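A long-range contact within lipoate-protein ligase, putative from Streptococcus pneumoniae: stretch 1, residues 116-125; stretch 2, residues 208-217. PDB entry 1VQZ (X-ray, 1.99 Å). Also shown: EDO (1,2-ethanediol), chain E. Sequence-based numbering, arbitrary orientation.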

ATOM      1  N   PRO A 116      -7.048  19.743   4.452  1.00 35.75           N
ATOM      2  CA  PRO A 116      -8.460  19.424   4.222  1.00 34.29           C
ATOM      3  C   PRO A 116      -9.048  18.397   5.205  1.00 33.32           C
ATOM      4  O   PRO A 116     -10.151  18.629   5.722  1.00 31.15           O
ATOM      5  CB  PRO A 116      -8.477  18.907   2.786  1.00 35.65           C
ATOM      6  CG  PRO A 116      -7.360  19.604   2.132  1.00 37.23           C
ATOM      7  CD  PRO A 116      -6.289  19.742   3.179  1.00 36.37           C
ATOM      8  N   VAL A 117      -8.322  17.320   5.513  1.00 33.10           N
ATOM      9  CA  VAL A 117      -8.828  16.371   6.522  1.00 32.92           C
ATOM     10  C   VAL A 117      -8.955  17.044   7.886  1.00 33.20           C
ATOM     11  O   VAL A 117     -10.017  16.973   8.477  1.00 31.02           O
ATOM     12  CB  VAL A 117      -8.006  15.099   6.604  1.00 33.47           C
ATOM     13  CG1 VAL A 117      -8.599  14.130   7.632  1.00 31.59           C
ATOM     14  CG2 VAL A 117      -7.972  14.417   5.224  1.00 37.08           C
ATOM     15  N   ILE A 118      -7.898  17.745   8.328  1.00 34.14           N
ATOM     16  CA  ILE A 118      -7.829  18.378   9.666  1.00 32.11           C
ATOM     17  C   ILE A 118      -8.955  19.372   9.831  1.00 33.86           C
ATOM     18  O   ILE A 118      -9.577  19.465  10.906  1.00 35.60           O
ATOM     19  CB  ILE A 118      -6.471  19.140   9.899  1.00 32.24           C
ATOM     20  CG1 ILE A 118      -5.253  18.205   9.951  1.00 37.27           C
ATOM     21  CG2 ILE A 118      -6.497  19.991  11.180  1.00 35.50           C
ATOM     22  CD1 ILE A 118      -5.479  16.881  10.604  1.00 48.66           C
ATOM     23  N   ASN A 119      -9.185  20.134   8.775  1.00 34.34           N
ATOM     24  CA  ASN A 119     -10.160  21.202   8.776  1.00 35.47           C
ATOM     25  C   ASN A 119     -11.602  20.689   8.718  1.00 37.66           C
ATOM     26  O   ASN A 119     -12.455  21.190   9.464  1.00 38.30           O
ATOM     27  CB  ASN A 119      -9.883  22.168   7.624  1.00 35.09           C
ATOM     28  CG  ASN A 119      -8.672  23.090   7.889  1.00 36.86           C
ATOM     29  OD1 ASN A 119      -8.161  23.180   9.008  1.00 36.99           O
ATOM     30  ND2 ASN A 119      -8.228  23.783   6.852  1.00 39.75           N
ATOM     31  N   THR A 120     -11.863  19.722   7.838  1.00 35.81           N
ATOM     32  CA  THR A 120     -13.141  18.959   7.822  1.00 36.07           C
ATOM     33  C   THR A 120     -13.454  18.469   9.251  1.00 35.60           C
ATOM     34  O   THR A 120     -14.522  18.752   9.785  1.00 36.16           O
ATOM     35  CB  THR A 120     -13.099  17.761   6.821  1.00 39.62           C
ATOM     36  OG1 THR A 120     -12.808  18.228   5.494  1.00 38.95           O
ATOM     37  CG2 THR A 120     -14.438  16.960   6.777  1.00 35.59           C
ATOM     38  N   LEU A 121     -12.488  17.817   9.896  1.00 34.17           N
ATOM     39  CA  LEU A 121     -12.666  17.338  11.279  1.00 33.28           C
ATOM     40  C   LEU A 121     -12.854  18.481  12.287  1.00 34.19           C
ATOM     41  O   LEU A 121     -13.693  18.371  13.199  1.00 32.65           O
ATOM     42  CB  LEU A 121     -11.499  16.428  11.705  1.00 32.94           C
ATOM     43  CG  LEU A 121     -11.517  15.046  11.023  1.00 30.35           C
ATOM     44  CD1 LEU A 121     -10.240  14.306  11.270  1.00 32.99           C
ATOM     45  CD2 LEU A 121     -12.692  14.195  11.472  1.00 32.41           C
ATOM     46  N   ALA A 122     -12.123  19.591  12.116  1.00 32.64           N
ATOM     47  CA  ALA A 122     -12.309  20.720  13.019  1.00 33.82           C
ATOM     48  C   ALA A 122     -13.701  21.322  12.894  1.00 34.13           C
ATOM     49  O   ALA A 122     -14.251  21.780  13.890  1.00 36.46           O
ATOM     50  CB  ALA A 122     -11.226  21.807  12.816  1.00 33.29           C
ATOM     51  N   GLN A 123     -14.255  21.373  11.689  1.00 34.77           N
ATOM     52  CA  GLN A 123     -15.670  21.764  11.510  1.00 35.67           C
ATOM     53  C   GLN A 123     -16.599  20.862  12.349  1.00 33.10           C
ATOM     54  O   GLN A 123     -17.640  21.302  12.828  1.00 31.17           O
ATOM     55  CB  GLN A 123     -16.093  21.611  10.034  1.00 35.85           C
ATOM     56  CG  GLN A 123     -17.499  22.180   9.676  1.00 43.48           C
ATOM     57  CD  GLN A 123     -18.490  21.175   9.010  1.00 53.19           C
ATOM     58  OE1 GLN A 123     -18.701  20.078   9.526  1.00 66.43           O
ATOM     59  NE2 GLN A 123     -19.132  21.585   7.896  1.00 44.03           N
ATOM     60  N   LEU A 124     -16.230  19.589  12.458  1.00 32.95           N
ATOM     61  CA  LEU A 124     -17.036  18.598  13.140  1.00 31.02           C
ATOM     62  C   LEU A 124     -16.784  18.532  14.652  1.00 30.47           C
ATOM     63  O   LEU A 124     -17.370  17.709  15.334  1.00 32.33           O
ATOM     64  CB  LEU A 124     -16.828  17.247  12.450  1.00 34.06           C
ATOM     65  CG  LEU A 124     -17.272  17.196  10.971  1.00 32.68           C
ATOM     66  CD1 LEU A 124     -16.910  15.866  10.286  1.00 35.95           C
ATOM     67  CD2 LEU A 124     -18.778  17.474  10.814  1.00 35.98           C
ATOM     68  N   GLY A 125     -15.957  19.437  15.176  1.00 29.94           N
ATOM     69  CA  GLY A 125     -15.627  19.478  16.607  1.00 30.42           C
ATOM     70  C   GLY A 125     -14.509  18.550  17.066  1.00 32.55           C
ATOM     71  O   GLY A 125     -14.414  18.242  18.260  1.00 34.43           O
ATOM     72  N   LYS A 208     -21.383  10.556   4.384  1.00 30.54           N
ATOM     73  CA  LYS A 208     -21.464  11.973   4.702  1.00 29.71           C
ATOM     74  C   LYS A 208     -20.071  12.557   4.896  1.00 30.77           C
ATOM     75  O   LYS A 208     -19.737  13.612   4.343  1.00 29.61           O
ATOM     76  CB  LYS A 208     -22.303  12.175   5.986  1.00 29.39           C
ATOM     77  CG  LYS A 208     -22.456  13.633   6.430  1.00 37.75           C
ATOM     78  CD  LYS A 208     -23.196  14.552   5.406  1.00 40.17           C
ATOM     79  CE  LYS A 208     -23.109  16.010   5.824  1.00 39.03           C
ATOM     80  NZ  LYS A 208     -24.001  16.912   5.044  1.00 36.50           N
ATOM     81  N   PHE A 209     -19.249  11.858   5.677  1.00 30.09           N
ATOM     82  CA  PHE A 209     -17.873  12.276   5.887  1.00 30.57           C
ATOM     83  C   PHE A 209     -17.102  12.399   4.537  1.00 27.61           C
ATOM     84  O   PHE A 209     -16.417  13.396   4.276  1.00 27.94           O
ATOM     85  CB  PHE A 209     -17.166  11.297   6.836  1.00 30.37           C
ATOM     86  CG  PHE A 209     -15.756  11.723   7.183  1.00 27.11           C
ATOM     87  CD1 PHE A 209     -15.541  12.868   7.933  1.00 30.80           C
ATOM     88  CD2 PHE A 209     -14.665  11.038   6.701  1.00 33.75           C
ATOM     89  CE1 PHE A 209     -14.232  13.311   8.243  1.00 33.93           C
ATOM     90  CE2 PHE A 209     -13.363  11.458   7.009  1.00 33.30           C
ATOM     91  CZ  PHE A 209     -13.153  12.607   7.784  1.00 32.94           C
ATOM     92  N   ARG A 210     -17.225  11.369   3.712  1.00 29.81           N
ATOM     93  CA  ARG A 210     -16.645  11.348   2.354  1.00 29.90           C
ATOM     94  C   ARG A 210     -17.048  12.590   1.533  1.00 30.99           C
ATOM     95  O   ARG A 210     -16.207  13.259   0.915  1.00 31.69           O
ATOM     96  CB  ARG A 210     -17.122  10.083   1.657  1.00 33.00           C
ATOM     97  CG  ARG A 210     -16.722   9.939   0.179  1.00 25.01           C
ATOM     98  CD  ARG A 210     -17.545   8.876  -0.521  1.00 25.74           C
ATOM     99  NE  ARG A 210     -18.933   9.327  -0.620  1.00 31.26           N
ATOM    100  CZ  ARG A 210     -19.996   8.554  -0.855  1.00 34.26           C
ATOM    101  NH1 ARG A 210     -19.861   7.281  -1.067  1.00 32.38           N
ATOM    102  NH2 ARG A 210     -21.210   9.076  -0.908  1.00 40.40           N
ATOM    103  N   ASP A 211     -18.337  12.886   1.531  1.00 30.61           N
ATOM    104  CA  ASP A 211     -18.847  14.010   0.788  1.00 32.35           C
ATOM    105  C   ASP A 211     -18.397  15.357   1.362  1.00 33.19           C
ATOM    106  O   ASP A 211     -18.150  16.277   0.588  1.00 32.49           O
ATOM    107  CB  ASP A 211     -20.357  13.893   0.670  1.00 33.62           C
ATOM    108  CG  ASP A 211     -20.774  12.711  -0.226  1.00 32.18           C
ATOM    109  OD1 ASP A 211     -19.887  12.089  -0.841  1.00 35.05           O
ATOM    110  OD2 ASP A 211     -21.980  12.421  -0.366  1.00 39.18           O
ATOM    111  N   LEU A 212     -18.275  15.474   2.695  1.00 30.23           N
ATOM    112  CA  LEU A 212     -17.709  16.700   3.304  1.00 27.82           C
ATOM    113  C   LEU A 212     -16.262  16.886   2.902  1.00 27.71           C
ATOM    114  O   LEU A 212     -15.833  17.983   2.604  1.00 27.36           O
ATOM    115  CB  LEU A 212     -17.782  16.663   4.829  1.00 29.34           C
ATOM    116  CG  LEU A 212     -19.103  16.995   5.490  1.00 24.53           C
ATOM    117  CD1 LEU A 212     -19.124  16.514   6.996  1.00 30.44           C
ATOM    118  CD2 LEU A 212     -19.477  18.454   5.407  1.00 29.35           C
ATOM    119  N   LEU A 213     -15.496  15.803   2.874  1.00 27.91           N
ATOM    120  CA  LEU A 213     -14.106  15.894   2.393  1.00 28.68           C
ATOM    121  C   LEU A 213     -14.013  16.357   0.938  1.00 27.13           C
ATOM    122  O   LEU A 213     -13.203  17.228   0.613  1.00 27.80           O
ATOM    123  CB  LEU A 213     -13.386  14.559   2.518  1.00 25.23           C
ATOM    124  CG  LEU A 213     -12.691  14.192   3.791  1.00 35.29           C
ATOM    125  CD1 LEU A 213     -11.945  12.886   3.521  1.00 38.27           C
ATOM    126  CD2 LEU A 213     -11.724  15.318   4.236  1.00 36.03           C
ATOM    127  N   LEU A 214     -14.821  15.757   0.072  1.00 29.37           N
ATOM    128  CA  LEU A 214     -14.824  16.121  -1.342  1.00 30.15           C
ATOM    129  C   LEU A 214     -15.257  17.570  -1.445  1.00 26.53           C
ATOM    130  O   LEU A 214     -14.619  18.359  -2.166  1.00 31.14           O
ATOM    131  CB  LEU A 214     -15.745  15.207  -2.168  1.00 33.25           C
ATOM    132  CG  LEU A 214     -15.760  15.518  -3.678  1.00 35.97           C
ATOM    133  CD1 LEU A 214     -14.372  15.280  -4.296  1.00 40.97           C
ATOM    134  CD2 LEU A 214     -16.794  14.703  -4.450  1.00 34.62           C
ATOM    135  N   GLU A 215     -16.311  17.946  -0.723  1.00 26.60           N
ATOM    136  CA  GLU A 215     -16.771  19.363  -0.739  1.00 28.69           C
ATOM    137  C   GLU A 215     -15.631  20.303  -0.294  1.00 29.09           C
ATOM    138  O   GLU A 215     -15.381  21.363  -0.904  1.00 27.77           O
ATOM    139  CB  GLU A 215     -18.044  19.576   0.120  1.00 30.05           C
ATOM    140  CG  GLU A 215     -19.390  19.304  -0.623  1.00 35.92           C
ATOM    141  CD  GLU A 215     -19.597  20.157  -1.937  1.00 57.72           C
ATOM    142  OE1 GLU A 215     -19.560  21.424  -1.853  1.00 45.87           O
ATOM    143  OE2 GLU A 215     -19.797  19.558  -3.041  1.00 63.31           O
ATOM    144  N   TYR A 216     -14.897  19.911   0.744  1.00 25.92           N
ATOM    145  CA  TYR A 216     -13.727  20.694   1.100  1.00 26.98           C
ATOM    146  C   TYR A 216     -12.701  20.803  -0.026  1.00 24.75           C
ATOM    147  O   TYR A 216     -12.159  21.902  -0.278  1.00 26.40           O
ATOM    148  CB  TYR A 216     -13.039  20.144   2.348  1.00 28.14           C
ATOM    149  CG  TYR A 216     -12.044  21.123   2.927  1.00 34.18           C
ATOM    150  CD1 TYR A 216     -10.764  21.260   2.373  1.00 41.23           C
ATOM    151  CD2 TYR A 216     -12.387  21.948   3.992  1.00 38.15           C
ATOM    152  CE1 TYR A 216      -9.840  22.182   2.888  1.00 41.63           C
ATOM    153  CE2 TYR A 216     -11.456  22.875   4.519  1.00 40.80           C
ATOM    154  CZ  TYR A 216     -10.191  22.979   3.955  1.00 27.22           C
ATOM    155  OH  TYR A 216      -9.283  23.859   4.484  1.00 40.30           O
HETATM  156  N   MSE A 217     -12.428  19.683  -0.697  1.00 28.01           N
HETATM  157  CA  MSE A 217     -11.399  19.657  -1.746  1.00 30.31           C
HETATM  158  C   MSE A 217     -11.767  20.616  -2.868  1.00 27.71           C
HETATM  159  O   MSE A 217     -10.908  21.375  -3.364  1.00 24.75           O
HETATM  160  CB  MSE A 217     -11.173  18.231  -2.257  1.00 31.60           C
HETATM  161  CG  MSE A 217     -10.329  17.396  -1.267  1.00 31.71           C
HETATM  162 SE   MSE A 217      -8.391  17.986  -1.124  1.00 46.06          SE
HETATM  163  CE  MSE A 217      -7.781  17.353  -2.853  1.00 42.63           C
TER
HETATM  164  C1  EDO E 403     -19.885  15.706  -2.946  1.00 59.78           C
HETATM  165  O1  EDO E 403     -20.306  16.610  -1.936  1.00 61.29           O
HETATM  166  C2  EDO E 403     -21.077  15.257  -3.778  1.00 60.40           C
HETATM  167  O2  EDO E 403     -20.604  14.580  -4.966  1.00 62.03           O

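The two stretches meet as a pair of helices, 116-123 and 208-217, whose axes approach to 9.6 Å with 121° between their N-to-C directions. They therefore cross obliquely and run in broadly opposing senses: Pro116 lies nearest Tyr216, CA to CA 6.3 Å, while Thr120, one turn on, lies nearest Leu213, also 6.3 Å between CA atoms. Together the stretches bury 560 Å² against each other.

Pro116 sits where the first helix is kinked, its N lacking a bond to the preceding turn. Its ring meets the later end of stretch 2: CB of Pro116 is 3.3 Å from CD1 of Tyr216, a tight apolar contact, and CG of Pro116 is 3.8 Å from SE of Met217, a selenomethionine. The carbonyl O of Pro116 lies over one face of the Tyr216 ring. Val117 follows with a lighter contact, its CG2 4.0 Å from CD2 of Leu213, while Ile118 points away and takes no part.

Asn119 supplies the single hydrogen bond between the stretches. Its ND2 donates to OH of Tyr216 at 2.6 Å, and the N-H...acceptor angle of 167° makes the bond nearly linear as well as short. Tyr216 thus combines a polar tie at its hydroxyl with apolar packing along its ring, consistent with its having the largest covered area of any residue here, 89 Å².

Thr120 is the knob of the interface, seated among Phe209, Leu212, Leu213 and Tyr216. Its CG2 is 3.9 Å from both CE1 of Phe209 and CB of Leu212, and its OG1 lies 3.4 Å from CD2 of Leu213. That hydroxyl is not left unpaired in apolar surroundings: OG1 of Thr120 donates to O of Pro116 at 2.7 Å, one turn back. O of Pro116 also accepts a hydrogen bond from the backbone N of Thr120 at 2.9 Å.

Leu121 starts sideways, but its end comes nearer, bringing CD2 to 3.7 Å from CE1 of Phe209. Ala122 is out of reach. Gln123 makes only a peripheral contact, NE2 to CD2 of Leu212 at 4.0 Å, with no hydrogen bond across.

Leu124 closes the apolar patch with both methyls: CD1 of Leu124 lies at the edge of the Phe209 ring, 4.0 Å from CD1 of Phe209, and both CD1 and CD2 of Leu124 are about 4.0 Å from CD1 of Leu212. Gly125, which does not touch stretch 2, follows the helix in a Schellman motif, with phi 84°; a CB at these backbone angles would be jammed against the carbonyl O of Leu124.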